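PDB 6HXI: succinyl-CoA ligase (ADP-forming) subunit alpha from Methanosaeta concilii, which is a coenzyme A-binding protein that joins a CoA-ligase-type part to a C-terminal part of the citrate synthase family. Local coordinates for residues B[20-26]-B[54-58]; B[44-50]-B[65-71]; B[382-388]-B[405-409]. All coordinates share one frame. Residue numbers count along the deposited sequence, not the author numbering.

Contact 1. Residues B[20-26]-B[54-58]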
loop_
_atom_site.group_PDB
_atom_site.type_symbol
_atom_site.label_atom_id
_atom_site.label_comp_id
_atom_site.label_asym_id
_atom_site.label_seq_id
_atom_site.Cartn_x
_atom_site.Cartn_y
_atom_site.Cartn_z
ATOM N N TYR B 20 7.761 -30.749 -18.886
ATOM C CA TYR B 20 6.483 -30.064 -18.731
ATOM C C TYR B 20 5.767 -29.858 -20.053
ATOM O O TYR B 20 5.712 -28.757 -20.576
ATOM C CB TYR B 20 6.650 -28.751 -17.931
ATOM C CG TYR B 20 5.374 -28.292 -17.263
ATOM C CD1 TYR B 20 4.602 -29.170 -16.510
ATOM C CD2 TYR B 20 4.916 -26.985 -17.412
ATOM C CE1 TYR B 20 3.407 -28.760 -15.920
ATOM C CE2 TYR B 20 3.736 -26.561 -16.804
ATOM C CZ TYR B 20 3.008 -27.442 -16.024
ATOM O OH TYR B 20 1.832 -27.034 -15.437
ATOM N N GLN B 21 5.210 -30.943 -20.596
ATOM C CA GLN B 21 4.521 -30.935 -21.887
ATOM C C GLN B 21 3.038 -31.029 -21.644
ATOM O O GLN B 21 2.465 -32.111 -21.709
ATOM C CB GLN B 21 5.050 -32.082 -22.785
ATOM C CG GLN B 21 6.512 -31.910 -23.208
ATOM C CD GLN B 21 6.751 -30.822 -24.230
ATOM O OE1 GLN B 21 5.977 -30.646 -25.169
ATOM N NE2 GLN B 21 7.834 -30.055 -24.069
ATOM N N THR B 22 2.432 -29.907 -21.325
ATOM C CA THR B 22 1.021 -29.797 -20.933
ATOM C C THR B 22 0.047 -30.353 -21.986
ATOM O O THR B 22 -0.922 -31.024 -21.620
ATOM C CB THR B 22 0.663 -28.358 -20.522
ATOM O OG1 THR B 22 0.702 -27.533 -21.682
ATOM C CG2 THR B 22 1.605 -27.792 -19.460
ATOM N N ASN B 23 0.291 -30.099 -23.270
ATOM C CA ASN B 23 -0.580 -30.633 -24.335
ATOM C C ASN B 23 -0.504 -32.158 -24.447
ATOM O O ASN B 23 -1.539 -32.817 -24.569
ATOM C CB ASN B 23 -0.277 -29.963 -25.689
ATOM C CG ASN B 23 -1.458 -29.897 -26.623
ATOM O OD1 ASN B 23 -2.598 -30.240 -26.276
ATOM N ND2 ASN B 23 -1.210 -29.427 -27.836
ATOM N N ALA B 24 0.721 -32.713 -24.369
ATOM C CA ALA B 24 0.985 -34.149 -24.409
ATOM C C ALA B 24 0.334 -34.809 -23.180
ATOM O O ALA B 24 -0.325 -35.836 -23.315
ATOM C CB ALA B 24 2.494 -34.388 -24.397
ATOM N N ILE B 25 0.481 -34.181 -21.985
ATOM C CA ILE B 25 -0.147 -34.653 -20.753
ATOM C C ILE B 25 -1.664 -34.732 -20.978
ATOM O O ILE B 25 -2.255 -35.794 -20.729
ATOM C CB ILE B 25 0.219 -33.776 -19.527
ATOM C CG1 ILE B 25 1.693 -33.984 -19.124
ATOM C CG2 ILE B 25 -0.704 -34.065 -18.346
ATOM C CD1 ILE B 25 2.351 -32.734 -18.409
ATOM N N GLN B 26 -2.272 -33.622 -21.477
ATOM C CA GLN B 26 -3.706 -33.580 -21.756
ATOM C C GLN B 26 -4.157 -34.657 -22.769
ATOM O O GLN B 26 -5.215 -35.252 -22.574
ATOM C CB GLN B 26 -4.184 -32.171 -22.186
ATOM C CG GLN B 26 -5.725 -32.044 -22.210
ATOM C CD GLN B 26 -6.341 -32.340 -20.859
ATOM O OE1 GLN B 26 -6.285 -31.526 -19.932
ATOM N NE2 GLN B 26 -6.894 -33.531 -20.689
ATOM N N HIS B 54 0.077 -30.008 -11.081
ATOM C CA HIS B 54 -0.349 -29.680 -12.420
ATOM C C HIS B 54 -1.825 -30.033 -12.533
ATOM O O HIS B 54 -2.233 -31.117 -12.153
ATOM C CB HIS B 54 0.484 -30.419 -13.458
ATOM C CG HIS B 54 -0.047 -30.292 -14.864
ATOM N ND1 HIS B 54 0.031 -29.097 -15.566
ATOM C CD2 HIS B 54 -0.668 -31.211 -15.644
ATOM C CE1 HIS B 54 -0.533 -29.331 -16.745
ATOM N NE2 HIS B 54 -0.967 -30.588 -16.836
ATOM N N LYS B 55 -2.624 -29.110 -13.027
ATOM C CA LYS B 55 -4.055 -29.335 -13.213
ATOM C C LYS B 55 -4.361 -29.614 -14.684
ATOM O O LYS B 55 -3.904 -28.903 -15.564
ATOM C CB LYS B 55 -4.836 -28.119 -12.680
ATOM C CG LYS B 55 -6.357 -28.239 -12.796
ATOM C CD LYS B 55 -7.100 -27.183 -11.948
ATOM C CE LYS B 55 -6.753 -25.760 -12.285
ATOM N NZ LYS B 55 -6.893 -25.485 -13.735
ATOM N N ALA B 56 -5.142 -30.646 -14.945
ATOM C CA ALA B 56 -5.561 -31.055 -16.280
ATOM C C ALA B 56 -7.008 -31.549 -16.213
ATOM O O ALA B 56 -7.574 -31.668 -15.121
ATOM C CB ALA B 56 -4.654 -32.170 -16.781
ATOM N N PHE B 57 -7.590 -31.862 -17.363
ATOM C CA PHE B 57 -8.942 -32.396 -17.456
ATOM C C PHE B 57 -8.976 -33.916 -17.483
ATOM O O PHE B 57 -8.117 -34.560 -18.091
ATOM C CB PHE B 57 -9.609 -31.933 -18.763
ATOM C CG PHE B 57 -10.186 -30.551 -18.766
ATOM C CD1 PHE B 57 -11.297 -30.240 -17.983
ATOM C CD2 PHE B 57 -9.631 -29.553 -19.556
ATOM C CE1 PHE B 57 -11.861 -28.969 -18.021
ATOM C CE2 PHE B 57 -10.197 -28.280 -19.590
ATOM C CZ PHE B 57 -11.305 -27.995 -18.813
ATOM N N TRP B 58 -10.065 -34.466 -16.928
ATOM C CA TRP B 58 -10.505 -35.857 -16.979
ATOM C C TRP B 58 -11.926 -35.708 -17.540
ATOM O O TRP B 58 -12.871 -35.508 -16.790
ATOM C CB TRP B 58 -10.519 -36.493 -15.580
ATOM C CG TRP B 58 -10.921 -37.937 -15.612
ATOM C CD1 TRP B 58 -12.124 -38.465 -15.239
ATOM C CD2 TRP B 58 -10.143 -39.027 -16.116
ATOM N NE1 TRP B 58 -12.125 -39.827 -15.441
ATOM C CE2 TRP B 58 -10.912 -40.201 -15.961
ATOM C CE3 TRP B 58 -8.849 -39.132 -16.639
ATOM C CZ2 TRP B 58 -10.435 -41.460 -16.334
ATOM C CZ3 TRP B 58 -8.366 -40.382 -16.989
ATOM C CH2 TRP B 58 -9.159 -41.526 -16.855
HETATM O O HOH W 1 -2.320 -30.802 -19.288
#
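Helix 22-26 lies against strand 54-58. Their axes come within 9.0 Å at 36°, so the helix runs roughly along the strand. Two sets of polar bonds and a small apolar patch join them.

The first polar set centres on His54. Tyr20 OH and His54 ND1 are hydrogen-bonded at 2.7 Å, and either atom could be the donor. The other ring nitrogen, His54 NE2, meets a water at 2.8 Å. That water donates to Thr22 O at 2.7 Å, so the imidazole is tied to the start of the helix as well as to Tyr20.

The second set is a paired amide interaction. Phe57 N donates to Gln26 OE1 at 2.9 Å, and Gln26 NE2 donates to Phe57 O at 3.1 Å. Both bonds are nearly straight. His54 and Ala56 bond to strand 61-68 of the sheet, while Phe57 uses its N and O on Gln26. On the edge that is open within this chain, the amide pairs with the backbone much as a further strand would. Arg350 of the second subunit packs on Gln26 and Phe57.

In the apolar part, Ile25 CD1 lies over one face of the His54 ring, and Ile25 CG2 is 3.8 Å from His54 NE2. Thr22 CG2 is 3.8 Å from His54 CE1.

Directional hydrogen bonds from Tyr20 and Gln26 thus fix this segment on the strand, with Ile25 packed on the His54 ring. Gln21, just before the helix, touches coenzyme A, consistent with the contact helping to position it.

Contact 2. Residues B[44-50]-B[65-71]; sequences AIINPSR and LPMYKTI
Met67 lies beside Ile45 and reaches on past Asn47 to Arg50. Its chi1 and chi2 are t, chi3 p. Met67 CG is 4.0 Å from Ile45 CB and 3.7 Å from Asn47 CB. Met67 CE sits over one face of the Arg50 guanidinium, 3.5 Å from Arg50 NH2.

Residues 44-47 and 65-68 are extended. Strands 44-46 and 65-68 are parallel neighbours, axes 4.6 Å apart at 27°. Ile45 pairs with Met67 (CA-CA 4.6 Å) and Ile46 with Tyr68 (CA-CA 4.8 Å). Three backbone hydrogen bonds set the register: Ile45 N to Pro66 O, 3.0 Å; Tyr68 N to Ile45 O, 2.8 Å; Asn47 N to Tyr68 O, 2.7 Å. Lys69 (phi/psi -75/-33) leaves the strand; its CE is 3.4 Å from Pro48 O.

Ile45 and Met67 share one face of the sheet. Ile45 CD1 meets Leu65 CB at 3.8 Å, and Ile25 of helix 22-34 packs on Ile45 and Leu65. Ile46 and Tyr68 (chi1 m) take the other face, under helix 71-77. Ala44 CB touches the Tyr68 ring edge, 3.7 Å from Tyr68 CD1. Ile46 CD1 meets Ile71 CG1 at 3.7 Å.

A type I turn, Asn47 to Arg50, follows, closed by Arg50 N to Asn47 O at 3.1 Å. Asn47 OD1 accepts from Ser49 N at 3.3 Å, an Asx turn. Thr70 OG1 accepts from Leu73 N and caps the following helix.

The pair belongs to a mostly parallel sheet, closed at this edge within the chain by antiparallel strand 52-58 and flanked by helices, as in the Rossmann-like CoA-binding domain of this family.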
loop_
_atom_site.group_PDB
_atom_site.type_symbol
_atom_site.label_atom_id
_atom_site.label_comp_id
_atom_site.label_asym_id
_atom_site.label_seq_id
_atom_site.Cartn_x
_atom_site.Cartn_y
_atom_site.Cartn_z
ATOM N N ALA B 44 2.733 -39.239 -12.218
ATOM C CA ALA B 44 3.386 -37.954 -11.938
ATOM C C ALA B 44 4.067 -37.349 -13.156
ATOM O O ALA B 44 4.355 -38.038 -14.142
ATOM C CB ALA B 44 4.409 -38.099 -10.800
ATOM N N ILE B 45 4.366 -36.057 -13.053
ATOM C CA ILE B 45 5.125 -35.315 -14.045
ATOM C C ILE B 45 6.495 -35.085 -13.431
ATOM O O ILE B 45 6.591 -34.844 -12.226
ATOM C CB ILE B 45 4.430 -33.995 -14.429
ATOM C CG1 ILE B 45 3.017 -34.270 -14.986
ATOM C CG2 ILE B 45 5.260 -33.174 -15.419
ATOM C CD1 ILE B 45 2.033 -33.328 -14.480
ATOM N N ILE B 46 7.556 -35.169 -14.241
ATOM C CA ILE B 46 8.881 -34.865 -13.743
ATOM C C ILE B 46 9.265 -33.538 -14.415
ATOM O O ILE B 46 9.329 -33.458 -15.640
ATOM C CB ILE B 46 9.911 -36.033 -13.915
ATOM C CG1 ILE B 46 9.343 -37.356 -13.329
ATOM C CG2 ILE B 46 11.241 -35.672 -13.236
ATOM C CD1 ILE B 46 9.976 -38.599 -13.843
ATOM N N ASN B 47 9.372 -32.475 -13.618
ATOM C CA ASN B 47 9.701 -31.142 -14.078
ATOM C C ASN B 47 11.028 -30.721 -13.418
ATOM O O ASN B 47 11.062 -30.416 -12.220
ATOM C CB ASN B 47 8.564 -30.167 -13.773
ATOM C CG ASN B 47 8.721 -28.787 -14.378
ATOM O OD1 ASN B 47 9.771 -28.400 -14.886
ATOM N ND2 ASN B 47 7.679 -27.995 -14.297
ATOM N N PRO B 48 12.130 -30.693 -14.200
ATOM C CA PRO B 48 13.443 -30.380 -13.599
ATOM C C PRO B 48 13.584 -28.982 -13.011
ATOM O O PRO B 48 14.466 -28.751 -12.173
ATOM C CB PRO B 48 14.435 -30.648 -14.713
ATOM C CG PRO B 48 13.631 -30.761 -15.934
ATOM C CD PRO B 48 12.240 -31.049 -15.627
ATOM N N SER B 49 12.698 -28.070 -13.409
ATOM C CA SER B 49 12.702 -26.693 -12.906
ATOM C C SER B 49 11.895 -26.553 -11.640
ATOM O O SER B 49 12.144 -25.620 -10.885
ATOM C CB SER B 49 12.092 -25.742 -13.931
ATOM O OG SER B 49 12.797 -25.696 -15.152
ATOM N N ARG B 50 10.868 -27.418 -11.434
ATOM C CA ARG B 50 9.912 -27.197 -10.346
ATOM C C ARG B 50 9.130 -28.423 -9.870
ATOM O O ARG B 50 8.615 -29.190 -10.670
ATOM C CB ARG B 50 8.883 -26.181 -10.893
ATOM C CG ARG B 50 7.903 -25.604 -9.913
ATOM C CD ARG B 50 7.304 -24.324 -10.461
ATOM N NE ARG B 50 6.575 -24.513 -11.716
ATOM C CZ ARG B 50 5.283 -24.826 -11.797
ATOM N NH1 ARG B 50 4.692 -24.924 -12.978
ATOM N NH2 ARG B 50 4.569 -25.035 -10.694
ATOM N N LEU B 65 -2.417 -33.514 -10.824
ATOM C CA LEU B 65 -1.304 -34.452 -10.947
ATOM C C LEU B 65 -0.123 -33.915 -10.158
ATOM O O LEU B 65 0.171 -32.723 -10.258
ATOM C CB LEU B 65 -0.887 -34.700 -12.406
ATOM C CG LEU B 65 -1.938 -35.388 -13.288
ATOM C CD1 LEU B 65 -1.418 -35.551 -14.677
ATOM C CD2 LEU B 65 -2.398 -36.723 -12.691
ATOM N N PRO B 66 0.559 -34.784 -9.377
ATOM C CA PRO B 66 1.765 -34.336 -8.657
ATOM C C PRO B 66 2.934 -34.131 -9.623
ATOM O O PRO B 66 2.978 -34.733 -10.696
ATOM C CB PRO B 66 2.021 -35.444 -7.647
ATOM C CG PRO B 66 1.385 -36.646 -8.242
ATOM C CD PRO B 66 0.299 -36.224 -9.165
ATOM N N MET B 67 3.863 -33.247 -9.254
ATOM C CA MET B 67 4.966 -32.863 -10.113
ATOM C C MET B 67 6.262 -32.835 -9.311
ATOM O O MET B 67 6.334 -32.159 -8.285
ATOM C CB MET B 67 4.587 -31.526 -10.770
ATOM C CG MET B 67 5.491 -31.096 -11.878
ATOM S SD MET B 67 4.726 -29.718 -12.780
ATOM C CE MET B 67 4.971 -28.379 -11.649
ATOM N N TYR B 68 7.238 -33.675 -9.728
ATOM C CA TYR B 68 8.535 -33.903 -9.065
ATOM C C TYR B 68 9.696 -33.337 -9.829
ATOM O O TYR B 68 9.672 -33.347 -11.044
ATOM C CB TYR B 68 8.750 -35.418 -8.815
ATOM C CG TYR B 68 7.767 -35.978 -7.809
ATOM C CD1 TYR B 68 6.501 -36.402 -8.202
ATOM C CD2 TYR B 68 8.076 -36.021 -6.455
ATOM C CE1 TYR B 68 5.576 -36.875 -7.278
ATOM C CE2 TYR B 68 7.156 -36.504 -5.519
ATOM C CZ TYR B 68 5.906 -36.915 -5.937
ATOM O OH TYR B 68 5.001 -37.390 -5.033
ATOM N N LYS B 69 10.739 -32.878 -9.119
ATOM C CA LYS B 69 11.942 -32.307 -9.730
ATOM C C LYS B 69 12.855 -33.371 -10.344
ATOM O O LYS B 69 13.539 -33.082 -11.330
ATOM C CB LYS B 69 12.732 -31.485 -8.693
ATOM C CG LYS B 69 12.653 -29.974 -8.894
ATOM C CD LYS B 69 13.882 -29.274 -8.320
ATOM C CE LYS B 69 14.071 -27.889 -8.905
ATOM N NZ LYS B 69 15.361 -27.269 -8.505
ATOM N N THR B 70 12.904 -34.587 -9.739
ATOM C CA THR B 70 13.792 -35.674 -10.190
ATOM C C THR B 70 13.058 -37.007 -10.427
ATOM O O THR B 70 11.977 -37.241 -9.886
ATOM C CB THR B 70 14.981 -35.891 -9.194
ATOM O OG1 THR B 70 14.521 -36.584 -8.026
ATOM C CG2 THR B 70 15.692 -34.598 -8.785
ATOM N N ILE B 71 13.693 -37.886 -11.219
ATOM C CA ILE B 71 13.220 -39.239 -11.527
ATOM C C ILE B 71 13.265 -40.126 -10.253
ATOM O O ILE B 71 12.227 -40.718 -9.958
ATOM C CB ILE B 71 13.949 -39.851 -12.735
ATOM C CG1 ILE B 71 13.644 -39.066 -14.021
ATOM C CG2 ILE B 71 13.613 -41.351 -12.896
ATOM C CD1 ILE B 71 14.731 -39.216 -15.163
#

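Contact 3. Residues B[382-388]-B[405-409]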
loop_
_atom_site.group_PDB
_atom_site.type_symbol
_atom_site.label_atom_id
_atom_site.label_comp_id
_atom_site.label_asym_id
_atom_site.label_seq_id
_atom_site.Cartn_x
_atom_site.Cartn_y
_atom_site.Cartn_z
ATOM N N MET B 382 10.631 11.970 -27.516
ATOM C CA MET B 382 9.445 12.500 -26.829
ATOM C C MET B 382 9.687 12.708 -25.340
ATOM O O MET B 382 9.051 13.562 -24.730
ATOM C CB MET B 382 8.223 11.585 -27.075
ATOM C CG MET B 382 7.733 11.713 -28.539
ATOM S SD MET B 382 6.126 10.938 -28.815
ATOM C CE MET B 382 5.076 12.015 -27.801
ATOM N N GLY B 383 10.627 11.954 -24.794
ATOM C CA GLY B 383 11.018 12.054 -23.402
ATOM C C GLY B 383 9.951 11.519 -22.463
ATOM O O GLY B 383 8.854 11.150 -22.891
ATOM N N ILE B 384 10.247 11.561 -21.163
ATOM C CA ILE B 384 9.350 11.119 -20.124
ATOM C C ILE B 384 8.066 11.955 -20.155
ATOM O O ILE B 384 6.986 11.380 -20.039
ATOM C CB ILE B 384 10.050 11.079 -18.729
ATOM C CG1 ILE B 384 11.183 10.013 -18.723
ATOM C CG2 ILE B 384 9.059 10.786 -17.607
ATOM C CD1 ILE B 384 12.205 10.175 -17.606
ATOM N N GLY B 385 8.177 13.273 -20.366
ATOM C CA GLY B 385 7.016 14.158 -20.439
ATOM C C GLY B 385 6.089 13.770 -21.575
ATOM O O GLY B 385 4.885 13.793 -21.399
ATOM N N GLY B 386 6.670 13.387 -22.727
ATOM C CA GLY B 386 5.938 12.943 -23.902
ATOM C C GLY B 386 5.249 11.617 -23.651
ATOM O O GLY B 386 4.129 11.428 -24.087
ATOM N N VAL B 387 5.919 10.694 -22.948
ATOM C CA VAL B 387 5.376 9.387 -22.593
ATOM C C VAL B 387 4.156 9.562 -21.629
ATOM O O VAL B 387 3.136 8.914 -21.810
ATOM C CB VAL B 387 6.459 8.416 -22.037
ATOM C CG1 VAL B 387 5.822 7.221 -21.334
ATOM C CG2 VAL B 387 7.383 7.938 -23.132
ATOM N N ILE B 388 4.245 10.486 -20.688
ATOM C CA ILE B 388 3.135 10.806 -19.781
ATOM C C ILE B 388 2.001 11.447 -20.598
ATOM O O ILE B 388 0.853 11.106 -20.386
ATOM C CB ILE B 388 3.665 11.716 -18.632
ATOM C CG1 ILE B 388 4.564 10.878 -17.666
ATOM C CG2 ILE B 388 2.534 12.435 -17.906
ATOM C CD1 ILE B 388 5.369 11.652 -16.582
ATOM N N ILE B 405 6.228 19.110 -17.766
ATOM C CA ILE B 405 5.936 17.911 -16.981
ATOM C C ILE B 405 7.219 17.398 -16.325
ATOM O O ILE B 405 7.216 17.132 -15.119
ATOM C CB ILE B 405 5.238 16.817 -17.841
ATOM C CG1 ILE B 405 3.794 17.273 -18.197
ATOM C CG2 ILE B 405 5.234 15.450 -17.075
ATOM C CD1 ILE B 405 3.120 16.434 -19.290
ATOM N N GLU B 406 8.312 17.341 -17.100
ATOM C CA GLU B 406 9.608 16.879 -16.601
ATOM C C GLU B 406 10.212 17.851 -15.578
ATOM O O GLU B 406 10.851 17.405 -14.633
ATOM C CB GLU B 406 10.558 16.659 -17.755
ATOM C CG GLU B 406 10.096 15.497 -18.648
ATOM C CD GLU B 406 11.053 15.119 -19.765
ATOM O OE1 GLU B 406 10.609 14.496 -20.754
ATOM O OE2 GLU B 406 12.260 15.417 -19.638
ATOM N N LEU B 407 9.966 19.178 -15.740
ATOM C CA LEU B 407 10.427 20.187 -14.782
ATOM C C LEU B 407 9.722 19.999 -13.430
ATOM O O LEU B 407 10.380 20.053 -12.412
ATOM C CB LEU B 407 10.169 21.578 -15.361
ATOM C CG LEU B 407 10.550 22.853 -14.591
ATOM C CD1 LEU B 407 12.078 22.916 -14.327
ATOM C CD2 LEU B 407 10.177 24.117 -15.457
ATOM N N VAL B 408 8.399 19.808 -13.435
ATOM C CA VAL B 408 7.572 19.602 -12.248
ATOM C C VAL B 408 8.078 18.355 -11.477
ATOM O O VAL B 408 8.264 18.446 -10.275
ATOM C CB VAL B 408 6.071 19.484 -12.615
ATOM C CG1 VAL B 408 5.257 18.920 -11.430
ATOM C CG2 VAL B 408 5.536 20.826 -13.083
ATOM N N ILE B 409 8.337 17.224 -12.192
ATOM C CA ILE B 409 8.870 15.992 -11.608
ATOM C C ILE B 409 10.168 16.242 -10.857
ATOM O O ILE B 409 10.304 15.777 -9.739
ATOM C CB ILE B 409 8.999 14.883 -12.678
ATOM C CG1 ILE B 409 7.646 14.448 -13.143
ATOM C CG2 ILE B 409 9.801 13.670 -12.185
ATOM C CD1 ILE B 409 7.696 13.489 -14.430
#
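This is a buried helix-helix contact in the citrate synthase-like part of the chain, near the start of helix 383-393 where helix 399-412 crosses it. The short axes are 8.9 Å apart at 108°, a steep crossing.

One polar bond stands out. Gly385 N donates to Glu406 OE1 at 2.7 Å, almost in line. Ile384 N is also 3.0 Å from Glu406 OE1, but the angle is poor. A carboxylate at this end of a helix suits the partial positive charge there.

The glycines leave room for the Glu406 side chain, and Gly385 CA comes within 5.2 Å of Ile405 CA. A side chain on Gly385 would crowd Glu406 CG. One on Gly383 would clash with Glu406 OE1; the positive phi of Gly383 (71°) also suits glycine.

Beside the carboxylate is an isoleucine cluster. Ile388 CD1 touches Ile405 CG2 at 3.8 Å and Ile409 CD1 at 3.7 Å. Ile405 CD1 rests 3.8 Å from Gly385 O.

Ile384 of the third subunit packs on Glu406, and Gln410 of that subunit on Ile384 of this chain. Within the chain, helix 571-594 packs on the cluster through Leu575, Leu578 and Ile582, and helix 500-512 meets Val408 through Leu505.

Overall arrangement
Contacts 1 and 2 both reach one sheet in the N-terminal part of the chain, with centres 13 Å apart. Their segments alternate along the sequence, and they touch directly. His54 O and Leu65 N are 2.7 Å apart, a probable hydrogen bond between adjacent strands, and Tyr20 CE1 packs on Met67 SD at 3.5 Å. Gln21 is part of a coenzyme A pocket, and the side chains of Tyr20 and Ser49 each lie near a bound coenzyme A, at about 7 and 6 Å. Contact 3 is remote, its centre 47 Å from that of contact 1 and 48 Å from that of contact 2. Contacts 2 and 3 both meet the third subunit.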